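Local coordinates for cerato-platanin-like protein (Moniliophthora perniciosa, PDB 3SUM) that is of unconfirmed function but, as a cerato-platanin, belongs to a family of small fungal proteins with a double-psi beta-barrel fold, at residues 3-9 and 85-91; 62-68 and 114-120; 10-14 and 47-52. All coordinates share one frame. Residue numbers count along the deposited sequence, not the author numbering.

Contact 1 of 3, residues 3-9 and 85-91; sequences WLIKWDD and NLFVGGT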
loop_
_atom_site.group_PDB
_atom_site.type_symbol
_atom_site.label_atom_id
_atom_site.label_comp_id
_atom_site.label_asym_id
_atom_site.label_seq_id
_atom_site.Cartn_x
_atom_site.Cartn_y
_atom_site.Cartn_z
ATOM N N TRP A 3 9.749 8.727 -6.522
ATOM C CA TRP A 3 8.460 8.468 -5.883
ATOM C C TRP A 3 8.381 9.234 -4.600
ATOM O O TRP A 3 9.386 9.351 -3.892
ATOM C CB TRP A 3 8.219 6.942 -5.639
ATOM C CG TRP A 3 7.778 6.087 -6.898
ATOM C CD1 TRP A 3 8.577 5.346 -7.720
ATOM C CD2 TRP A 3 6.446 5.911 -7.368
ATOM N NE1 TRP A 3 7.831 4.702 -8.654
ATOM C CE2 TRP A 3 6.506 5.026 -8.454
ATOM C CE3 TRP A 3 5.184 6.333 -6.901
ATOM C CZ2 TRP A 3 5.386 4.598 -9.108
ATOM C CZ3 TRP A 3 4.054 5.942 -7.612
ATOM C CH2 TRP A 3 4.172 5.089 -8.704
ATOM N N LEU A 4 7.200 9.793 -4.327
ATOM C CA LEU A 4 6.861 10.487 -3.058
ATOM C C LEU A 4 5.883 9.595 -2.307
ATOM O O LEU A 4 5.107 8.838 -2.910
ATOM C CB LEU A 4 6.111 11.832 -3.315
ATOM C CG LEU A 4 6.855 12.916 -4.091
ATOM C CD1 LEU A 4 5.987 14.192 -4.059
ATOM C CD2 LEU A 4 8.168 13.212 -3.393
ATOM N N ILE A 5 5.875 9.704 -0.974
ATOM C CA ILE A 5 4.787 9.076 -0.266
ATOM C C ILE A 5 4.227 10.129 0.725
ATOM O O ILE A 5 4.986 10.930 1.306
ATOM C CB ILE A 5 5.239 7.830 0.470
ATOM C CG1 ILE A 5 3.994 7.110 1.075
ATOM C CG2 ILE A 5 6.428 8.152 1.482
ATOM C CD1 ILE A 5 4.129 5.661 1.165
ATOM N N LYS A 6 2.935 10.126 0.898
ATOM C CA LYS A 6 2.257 10.987 1.850
ATOM C C LYS A 6 1.377 10.011 2.607
ATOM O O LYS A 6 1.217 8.869 2.213
ATOM C CB LYS A 6 1.327 11.962 1.093
ATOM C CG LYS A 6 2.185 13.053 0.362
ATOM C CD LYS A 6 1.227 13.832 -0.623
ATOM C CE LYS A 6 1.961 14.812 -1.557
ATOM N NZ LYS A 6 2.566 15.921 -0.694
ATOM N N TRP A 7 0.868 10.456 3.738
ATOM C CA TRP A 7 0.054 9.592 4.513
ATOM C C TRP A 7 -1.355 10.150 4.626
ATOM O O TRP A 7 -1.598 11.355 4.537
ATOM C CB TRP A 7 0.703 9.293 5.882
ATOM C CG TRP A 7 0.952 10.493 6.781
ATOM C CD1 TRP A 7 2.110 11.174 6.914
ATOM C CD2 TRP A 7 0.022 11.094 7.667
ATOM N NE1 TRP A 7 1.956 12.160 7.842
ATOM C CE2 TRP A 7 0.664 12.158 8.288
ATOM C CE3 TRP A 7 -1.336 10.851 7.960
ATOM C CZ2 TRP A 7 0.027 12.989 9.255
ATOM C CZ3 TRP A 7 -1.965 11.650 8.922
ATOM C CH2 TRP A 7 -1.295 12.719 9.547
ATOM N N ASP A 8 -2.258 9.234 4.908
ATOM C CA ASP A 8 -3.693 9.515 4.982
ATOM C C ASP A 8 -4.286 8.359 5.757
ATOM O O ASP A 8 -4.154 7.192 5.390
ATOM C CB ASP A 8 -4.312 9.548 3.555
ATOM C CG ASP A 8 -5.792 9.966 3.502
ATOM O OD1 ASP A 8 -6.536 9.839 4.451
ATOM O OD2 ASP A 8 -6.254 10.299 2.385
ATOM N N ASP A 9 -5.059 8.735 6.765
ATOM C CA ASP A 9 -5.766 7.837 7.631
ATOM C C ASP A 9 -6.725 6.944 6.890
ATOM O O ASP A 9 -6.974 5.815 7.323
ATOM C CB ASP A 9 -6.564 8.710 8.621
ATOM C CG ASP A 9 -7.302 7.883 9.674
ATOM O OD1 ASP A 9 -6.608 7.465 10.634
ATOM O OD2 ASP A 9 -8.543 7.699 9.537
ATOM N N ASN A 85 3.878 9.351 -9.804
ATOM C CA ASN A 85 4.934 9.073 -8.863
ATOM C C ASN A 85 4.560 9.359 -7.425
ATOM O O ASN A 85 5.449 9.561 -6.592
ATOM C CB ASN A 85 6.176 9.880 -9.244
ATOM C CG ASN A 85 6.657 9.539 -10.661
ATOM O OD1 ASN A 85 6.676 8.379 -11.048
ATOM N ND2 ASN A 85 7.071 10.534 -11.390
ATOM N N LEU A 86 3.283 9.293 -7.115
ATOM C CA LEU A 86 2.860 9.564 -5.756
ATOM C C LEU A 86 2.185 8.309 -5.141
ATOM O O LEU A 86 1.278 7.747 -5.726
ATOM C CB LEU A 86 1.854 10.717 -5.716
ATOM C CG LEU A 86 1.239 10.969 -4.312
ATOM C CD1 LEU A 86 2.269 11.349 -3.188
ATOM C CD2 LEU A 86 0.153 12.103 -4.358
ATOM N N PHE A 87 2.659 7.866 -3.969
ATOM C CA PHE A 87 1.891 6.953 -3.155
ATOM C C PHE A 87 1.280 7.724 -1.994
ATOM O O PHE A 87 1.919 8.643 -1.435
ATOM C CB PHE A 87 2.826 5.917 -2.535
ATOM C CG PHE A 87 3.348 4.936 -3.500
ATOM C CD1 PHE A 87 2.523 3.932 -4.006
ATOM C CD2 PHE A 87 4.667 5.005 -3.905
ATOM C CE1 PHE A 87 3.013 3.013 -4.907
ATOM C CE2 PHE A 87 5.177 4.090 -4.795
ATOM C CZ PHE A 87 4.371 3.113 -5.311
ATOM N N VAL A 88 0.070 7.333 -1.599
ATOM C CA VAL A 88 -0.476 7.859 -0.371
ATOM C C VAL A 88 -0.735 6.650 0.491
ATOM O O VAL A 88 -1.568 5.828 0.151
ATOM C CB VAL A 88 -1.748 8.671 -0.549
ATOM C CG1 VAL A 88 -2.222 9.171 0.895
ATOM C CG2 VAL A 88 -1.430 9.905 -1.454
ATOM N N GLY A 89 -0.097 6.564 1.650
ATOM C CA GLY A 89 -0.242 5.319 2.370
ATOM C C GLY A 89 -0.892 5.552 3.731
ATOM O O GLY A 89 -1.047 6.669 4.216
ATOM N N GLY A 90 -1.273 4.466 4.353
ATOM C CA GLY A 90 -1.830 4.510 5.687
ATOM C C GLY A 90 -0.841 5.136 6.604
ATOM O O GLY A 90 0.348 4.996 6.433
ATOM N N THR A 91 -1.348 5.781 7.628
ATOM C CA THR A 91 -0.517 6.495 8.573
ATOM C C THR A 91 0.619 5.656 9.221
ATOM O O THR A 91 1.795 6.069 9.233
ATOM C CB THR A 91 -1.445 7.087 9.626
ATOM O OG1 THR A 91 -2.588 7.652 8.941
ATOM C CG2 THR A 91 -0.741 8.097 10.463
HETATM O O HOH W 1 -4.259 8.205 10.840
#

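Contact 2 of 3, residues 62-68 and 114-120; sequences SCWKLRY and LFSAYQV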
loop_
_atom_site.group_PDB
_atom_site.type_symbol
_atom_site.label_atom_id
_atom_site.label_comp_id
_atom_site.label_asym_id
_atom_site.label_seq_id
_atom_site.Cartn_x
_atom_site.Cartn_y
_atom_site.Cartn_z
ATOM N N SER A 62 -1.915 -4.315 -6.991
ATOM C CA SER A 62 -0.522 -4.769 -7.143
ATOM C C SER A 62 0.230 -4.567 -5.844
ATOM O O SER A 62 -0.177 -3.793 -4.984
ATOM C CB SER A 62 0.242 -4.063 -8.264
ATOM O OG SER A 62 0.099 -2.654 -8.152
ATOM N N CYS A 63 1.381 -5.193 -5.790
ATOM C CA CYS A 63 2.190 -5.188 -4.538
ATOM C C CYS A 63 3.449 -4.489 -4.856
ATOM O O CYS A 63 4.102 -4.840 -5.849
ATOM C CB CYS A 63 2.465 -6.609 -4.207
ATOM S SG CYS A 63 3.344 -6.728 -2.611
ATOM N N TRP A 64 3.858 -3.520 -4.024
ATOM C CA TRP A 64 5.036 -2.710 -4.328
ATOM C C TRP A 64 5.961 -2.684 -3.136
ATOM O O TRP A 64 5.519 -2.593 -2.020
ATOM C CB TRP A 64 4.650 -1.261 -4.647
ATOM C CG TRP A 64 4.086 -1.195 -6.013
ATOM C CD1 TRP A 64 2.936 -1.722 -6.407
ATOM C CD2 TRP A 64 4.683 -0.576 -7.155
ATOM N NE1 TRP A 64 2.761 -1.505 -7.738
ATOM C CE2 TRP A 64 3.837 -0.818 -8.230
ATOM C CE3 TRP A 64 5.861 0.179 -7.353
ATOM C CZ2 TRP A 64 4.087 -0.334 -9.543
ATOM C CZ3 TRP A 64 6.138 0.661 -8.687
ATOM C CH2 TRP A 64 5.235 0.411 -9.752
ATOM N N LYS A 65 7.242 -2.825 -3.403
ATOM C CA LYS A 65 8.189 -2.682 -2.334
ATOM C C LYS A 65 8.671 -1.244 -2.314
ATOM O O LYS A 65 9.160 -0.724 -3.329
ATOM C CB LYS A 65 9.394 -3.593 -2.610
ATOM C CG LYS A 65 10.288 -3.519 -1.347
ATOM C CD LYS A 65 11.485 -4.455 -1.479
ATOM C CE LYS A 65 12.727 -3.723 -1.915
ATOM N NZ LYS A 65 13.937 -4.608 -1.669
ATOM N N LEU A 66 8.589 -0.577 -1.164
ATOM C CA LEU A 66 8.983 0.818 -1.089
ATOM C C LEU A 66 10.225 0.861 -0.195
ATOM O O LEU A 66 10.304 0.088 0.785
ATOM C CB LEU A 66 7.900 1.660 -0.390
ATOM C CG LEU A 66 6.456 1.555 -0.887
ATOM C CD1 LEU A 66 5.524 2.531 -0.187
ATOM C CD2 LEU A 66 6.488 1.750 -2.461
ATOM N N ARG A 67 11.178 1.725 -0.522
ATOM C CA ARG A 67 12.327 1.920 0.398
ATOM C C ARG A 67 12.438 3.386 0.775
ATOM O O ARG A 67 12.265 4.288 -0.072
ATOM C CB ARG A 67 13.671 1.528 -0.263
ATOM C CG ARG A 67 13.869 0.033 -0.556
ATOM C CD ARG A 67 15.337 -0.169 -1.128
ATOM N NE ARG A 67 15.799 -1.568 -1.149
ATOM C CZ ARG A 67 16.292 -2.244 -0.096
ATOM N NH1 ARG A 67 16.360 -1.687 1.110
ATOM N NH2 ARG A 67 16.735 -3.494 -0.243
ATOM N N TYR A 68 12.686 3.626 2.052
ATOM C CA TYR A 68 13.089 4.930 2.531
ATOM C C TYR A 68 14.302 4.700 3.408
ATOM O O TYR A 68 14.224 3.925 4.393
ATOM C CB TYR A 68 11.973 5.536 3.372
ATOM C CG TYR A 68 12.332 6.890 3.895
ATOM C CD1 TYR A 68 12.093 8.039 3.106
ATOM C CD2 TYR A 68 12.804 7.038 5.213
ATOM C CE1 TYR A 68 12.386 9.301 3.591
ATOM C CE2 TYR A 68 13.085 8.288 5.725
ATOM C CZ TYR A 68 12.846 9.422 4.939
ATOM O OH TYR A 68 13.153 10.690 5.449
ATOM N N LEU A 114 10.819 8.733 -1.592
ATOM C CA LEU A 114 11.273 7.353 -1.458
ATOM C C LEU A 114 12.568 7.159 -2.117
ATOM O O LEU A 114 12.829 7.802 -3.106
ATOM C CB LEU A 114 10.277 6.388 -2.039
ATOM C CG LEU A 114 8.946 6.428 -1.315
ATOM C CD1 LEU A 114 8.014 5.371 -2.026
ATOM C CD2 LEU A 114 9.092 6.083 0.198
ATOM N N PHE A 115 13.396 6.248 -1.583
ATOM C CA PHE A 115 14.581 5.821 -2.330
ATOM C C PHE A 115 14.191 5.097 -3.607
ATOM O O PHE A 115 14.787 5.342 -4.672
ATOM C CB PHE A 115 15.463 4.867 -1.500
ATOM C CG PHE A 115 16.642 4.410 -2.270
ATOM C CD1 PHE A 115 16.618 3.196 -2.912
ATOM C CD2 PHE A 115 17.709 5.274 -2.476
ATOM C CE1 PHE A 115 17.642 2.765 -3.682
ATOM C CE2 PHE A 115 18.802 4.839 -3.246
ATOM C CZ PHE A 115 18.747 3.606 -3.873
ATOM N N SER A 116 13.169 4.220 -3.538
ATOM C CA SER A 116 12.810 3.449 -4.722
ATOM C C SER A 116 11.439 2.879 -4.449
ATOM O O SER A 116 11.032 2.803 -3.274
ATOM C CB SER A 116 13.770 2.280 -4.933
ATOM O OG SER A 116 13.742 1.435 -3.763
ATOM N N ALA A 117 10.762 2.462 -5.508
ATOM C CA ALA A 117 9.508 1.723 -5.409
ATOM C C ALA A 117 9.465 0.897 -6.646
ATOM O O ALA A 117 9.689 1.429 -7.760
ATOM C CB ALA A 117 8.286 2.680 -5.429
ATOM N N TYR A 118 9.171 -0.393 -6.495
ATOM C CA TYR A 118 8.956 -1.229 -7.670
ATOM C C TYR A 118 8.020 -2.349 -7.311
ATOM O O TYR A 118 7.919 -2.738 -6.119
ATOM C CB TYR A 118 10.286 -1.792 -8.197
ATOM C CG TYR A 118 11.168 -2.545 -7.232
ATOM C CD1 TYR A 118 12.206 -1.907 -6.565
ATOM C CD2 TYR A 118 10.993 -3.906 -7.022
ATOM C CE1 TYR A 118 13.052 -2.608 -5.678
ATOM C CE2 TYR A 118 11.863 -4.632 -6.187
ATOM C CZ TYR A 118 12.856 -3.978 -5.526
ATOM O OH TYR A 118 13.665 -4.723 -4.729
ATOM N N GLN A 119 7.336 -2.871 -8.322
ATOM C CA GLN A 119 6.352 -3.869 -8.064
ATOM C C GLN A 119 7.074 -5.161 -7.869
ATOM O O GLN A 119 8.160 -5.396 -8.447
ATOM C CB GLN A 119 5.445 -4.008 -9.246
ATOM C CG GLN A 119 4.331 -5.001 -9.083
ATOM C CD GLN A 119 3.437 -4.995 -10.321
ATOM O OE1 GLN A 119 3.689 -4.255 -11.247
ATOM N NE2 GLN A 119 2.397 -5.741 -10.299
ATOM N N VAL A 120 6.479 -5.969 -6.995
ATOM C CA VAL A 120 6.978 -7.274 -6.649
ATOM C C VAL A 120 5.827 -8.248 -6.743
ATOM O O VAL A 120 4.645 -7.863 -6.855
ATOM C CB VAL A 120 7.580 -7.309 -5.241
ATOM C CG1 VAL A 120 8.807 -6.354 -5.127
ATOM C CG2 VAL A 120 6.496 -6.879 -4.166
HETATM O O HOH W 2 1.396 -2.272 -11.170
HETATM O O HOH W 3 2.161 -7.094 -7.717
HETATM O O HOH W 4 11.916 -0.574 -3.524
#

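Contact 3 of 3, residues 10-14 and 47-52; sequences KFQND and FPHFVA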
loop_
_atom_site.group_PDB
_atom_site.type_symbol
_atom_site.label_atom_id
_atom_site.label_comp_id
_atom_site.label_asym_id
_atom_site.label_seq_id
_atom_site.Cartn_x
_atom_site.Cartn_y
_atom_site.Cartn_z
ATOM N N LYS A 10 -7.234 7.397 5.726
ATOM C CA LYS A 10 -8.156 6.565 4.947
ATOM C C LYS A 10 -7.671 5.121 4.786
ATOM O O LYS A 10 -8.421 4.155 4.853
ATOM C CB LYS A 10 -8.334 7.158 3.503
ATOM C CG LYS A 10 -9.333 6.350 2.691
ATOM C CD LYS A 10 -9.558 7.048 1.282
ATOM C CE LYS A 10 -10.595 6.331 0.408
ATOM N NZ LYS A 10 -10.665 6.836 -1.092
ATOM N N PHE A 11 -6.388 4.975 4.477
ATOM C CA PHE A 11 -5.838 3.662 4.118
ATOM C C PHE A 11 -5.546 2.767 5.321
ATOM O O PHE A 11 -5.078 1.649 5.160
ATOM C CB PHE A 11 -4.637 3.915 3.247
ATOM C CG PHE A 11 -5.031 4.756 2.094
ATOM C CD1 PHE A 11 -5.966 4.267 1.178
ATOM C CD2 PHE A 11 -4.535 6.046 1.948
ATOM C CE1 PHE A 11 -6.420 5.097 0.091
ATOM C CE2 PHE A 11 -4.958 6.871 0.892
ATOM C CZ PHE A 11 -5.895 6.389 -0.064
ATOM N N GLN A 12 -5.855 3.251 6.505
ATOM C CA GLN A 12 -5.834 2.295 7.623
ATOM C C GLN A 12 -7.148 2.346 8.369
ATOM O O GLN A 12 -7.231 1.966 9.573
ATOM C CB GLN A 12 -4.642 2.526 8.564
ATOM C CG GLN A 12 -4.564 3.855 9.219
ATOM C CD GLN A 12 -3.365 3.937 10.079
ATOM O OE1 GLN A 12 -2.286 3.494 9.681
ATOM N NE2 GLN A 12 -3.547 4.424 11.330
ATOM N N ASN A 13 -8.153 2.795 7.648
ATOM C CA ASN A 13 -9.510 2.807 8.205
ATOM C C ASN A 13 -10.207 1.524 7.870
ATOM O O ASN A 13 -10.813 1.411 6.813
ATOM C CB ASN A 13 -10.287 4.015 7.703
ATOM C CG ASN A 13 -11.642 4.177 8.419
ATOM O OD1 ASN A 13 -12.169 3.225 9.036
ATOM N ND2 ASN A 13 -12.203 5.392 8.352
ATOM N N ASP A 14 -10.149 0.565 8.818
ATOM C CA ASP A 14 -10.619 -0.771 8.625
ATOM C C ASP A 14 -12.099 -0.756 8.332
ATOM O O ASP A 14 -12.594 -1.681 7.670
ATOM C CB ASP A 14 -10.335 -1.654 9.829
ATOM C CG ASP A 14 -10.786 -1.028 11.116
ATOM O OD1 ASP A 14 -11.825 -1.459 11.628
ATOM O OD2 ASP A 14 -10.128 -0.070 11.583
ATOM N N PHE A 47 -3.812 -5.451 4.889
ATOM C CA PHE A 47 -4.262 -4.308 5.563
ATOM C C PHE A 47 -3.376 -4.212 6.831
ATOM O O PHE A 47 -3.191 -5.203 7.480
ATOM C CB PHE A 47 -5.729 -4.534 6.037
ATOM C CG PHE A 47 -6.232 -3.414 6.952
ATOM C CD1 PHE A 47 -6.718 -2.235 6.418
ATOM C CD2 PHE A 47 -6.083 -3.507 8.326
ATOM C CE1 PHE A 47 -7.182 -1.204 7.251
ATOM C CE2 PHE A 47 -6.509 -2.526 9.149
ATOM C CZ PHE A 47 -7.054 -1.357 8.647
ATOM N N PRO A 48 -2.868 -3.050 7.159
ATOM C CA PRO A 48 -3.144 -1.755 6.542
ATOM C C PRO A 48 -1.910 -1.217 5.818
ATOM O O PRO A 48 -1.623 -0.016 5.847
ATOM C CB PRO A 48 -3.496 -0.920 7.749
ATOM C CG PRO A 48 -2.409 -1.351 8.804
ATOM C CD PRO A 48 -2.256 -2.872 8.523
ATOM N N HIS A 49 -1.189 -2.090 5.120
ATOM C CA HIS A 49 -0.044 -1.615 4.367
ATOM C C HIS A 49 -0.534 -1.314 2.972
ATOM O O HIS A 49 -0.199 -2.029 2.061
ATOM C CB HIS A 49 1.009 -2.741 4.369
ATOM C CG HIS A 49 1.870 -2.624 5.579
ATOM N ND1 HIS A 49 3.194 -3.019 5.621
ATOM C CD2 HIS A 49 1.617 -2.016 6.768
ATOM C CE1 HIS A 49 3.712 -2.692 6.796
ATOM N NE2 HIS A 49 2.776 -2.101 7.522
ATOM N N PHE A 50 -1.363 -0.279 2.902
ATOM C CA PHE A 50 -2.133 0.029 1.717
ATOM C C PHE A 50 -1.789 1.413 1.215
ATOM O O PHE A 50 -1.546 2.298 1.978
ATOM C CB PHE A 50 -3.620 0.029 2.073
ATOM C CG PHE A 50 -4.220 -1.334 2.217
ATOM C CD1 PHE A 50 -3.530 -2.461 1.798
ATOM C CD2 PHE A 50 -5.475 -1.481 2.789
ATOM C CE1 PHE A 50 -4.115 -3.748 1.934
ATOM C CE2 PHE A 50 -6.086 -2.742 2.924
ATOM C CZ PHE A 50 -5.400 -3.873 2.465
ATOM N N VAL A 51 -1.855 1.596 -0.119
ATOM C CA VAL A 51 -1.552 2.859 -0.668
ATOM C C VAL A 51 -2.518 3.154 -1.805
ATOM O O VAL A 51 -3.089 2.257 -2.409
ATOM C CB VAL A 51 -0.112 2.944 -1.303
ATOM C CG1 VAL A 51 1.025 2.868 -0.216
ATOM C CG2 VAL A 51 0.085 1.825 -2.335
ATOM N N ALA A 52 -2.734 4.438 -2.015
ATOM C CA ALA A 52 -3.289 4.887 -3.309
ATOM C C ALA A 52 -2.128 5.150 -4.190
ATOM O O ALA A 52 -1.110 5.613 -3.738
ATOM C CB ALA A 52 -4.086 6.199 -3.097
HETATM O O HOH W 5 -0.958 2.047 7.786
#

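Contact 1 of 3, residues 3-9 and 85-91
The indole of W3 lies over the ring of F87 in an offset stack, with the centroid of its six-membered ring 4.2 Å from that of F87 and the planes at 24°. N85 covers the opposite indole face, its CA 3.7 Å from the same centroid in a CH-pi contact. From there, strands 4-7 and 86-89 run parallel, joined by five backbone hydrogen bonds, from L4 N to N85 O (2.9 Å) at one end to D8 N to G89 O (2.9 Å) at the other. Such a parallel pair, joined here through 75 intervening residues, belongs to the double-psi beta-barrel. On the face of I5, F87 and W7, buried apolar I5 and F87 fill the interior (CD1 to CB, 3.9 Å); a CB on G89 would crowd I5 CD1, so glycine fits. The other face carries L4, L86, K6 and V88; K6 lays its methylenes beside L86 (CD to CD1, 3.7 Å) while its amine bonds to T111. T91 CG2 makes an off-centre CH-pi contact, 4.2 Å from the six-membered-ring centroid of W7.

Contact 2 of 3, residues 62-68 and 114-120
A classic beta bulge interrupts this antiparallel ladder: F115 and S116 both face R67, which bonds to each through its backbone, R67 N to S116 O at 3.0 Å and F115 N to R67 O at 2.7 Å. Next to the bulge, K65 and Y118 form a hydrogen-bonded pair (K65 N to Y118 O, 2.8 Å; Y118 N to K65 O, 3.2 Å), flanked by the non-hydrogen-bonded pairs W64 with Q119 and L66 with A117. On the face of W64 and L66, small A117 lets L66 come close (CD2 to CB, 3.6 Å), and Q119 CB lies 4.0 Å from the five-membered-ring centroid of W64, over its face. The other face is more polar: the long K65 side chain runs beside Y118 to a weak hydrogen bond, NZ to OH at 3.1 Å, and both ends also engage the C-terminal P136, K65 by a salt bridge. C63 is tied by a disulfide to C125. Strand 116-120 is one of the two outermost strands of the sheet, though L114 just before it bonds to W3 through the backbone; strand 63-68 bonds on to strand 71-79, and L66 and L114 pack against F87 of strand 86-89 and L97 of helix 91-97.

Contact 3 of 3, residues 10-14 and 47-52
Apolar contacts do most of the joining here. F11, in a 3-10 segment, points its CA-CB bond toward 47-52, and its ring lies with CZ 3.5 Å from A52 CB and the backbone N of A52 over one face; the small alanine allows that close approach. Its CB also rests 4.2 Å from F50 CB. Farther along, Q12 CB meets P48 CB at 3.7 Å, and F47 CZ lies 3.5 Å from D14 CB. A cis peptide bond precedes P48, and an inverse gamma turn centred on H49 leads into strand 50-52.

Among polar atoms, Q12 O lies at the edge of the F47 ring, 3.5 Å from F47 CZ. No direct hydrogen bond spans the segments, but water 5 donates to Q12 OE1 (2.7 Å) and to P48 O (2.9 Å). The same Q12 oxygen accepts from the backbone of D92 in helix 91-97. The arrangement is that of a connecting loop packed, through the buried F11, against a barrel strand of the double-psi fold.

In the fold
Strand 86-89 ties the three together: it is half of contact 1, pairs with strand 50-52 of contact 3, and sends F87 against L66 and A117 of contact 2. Contacts 1 and 2 also meet through W3 and L114, probably hydrogen-bonded by their backbones. All three are partly buried. Contacts 1 and 2 are ladders, one parallel and one antiparallel; contact 1 buries I5 and F87 on one face, while in contact 2, which reaches an outermost strand and has the most bridging water, both faces mix buried and more open residues. Contact 3 has no ladder and less than half the buried surface of either, relying on F11, other apolar contacts and one water. It is nested within the chain loop that contact 1 closes.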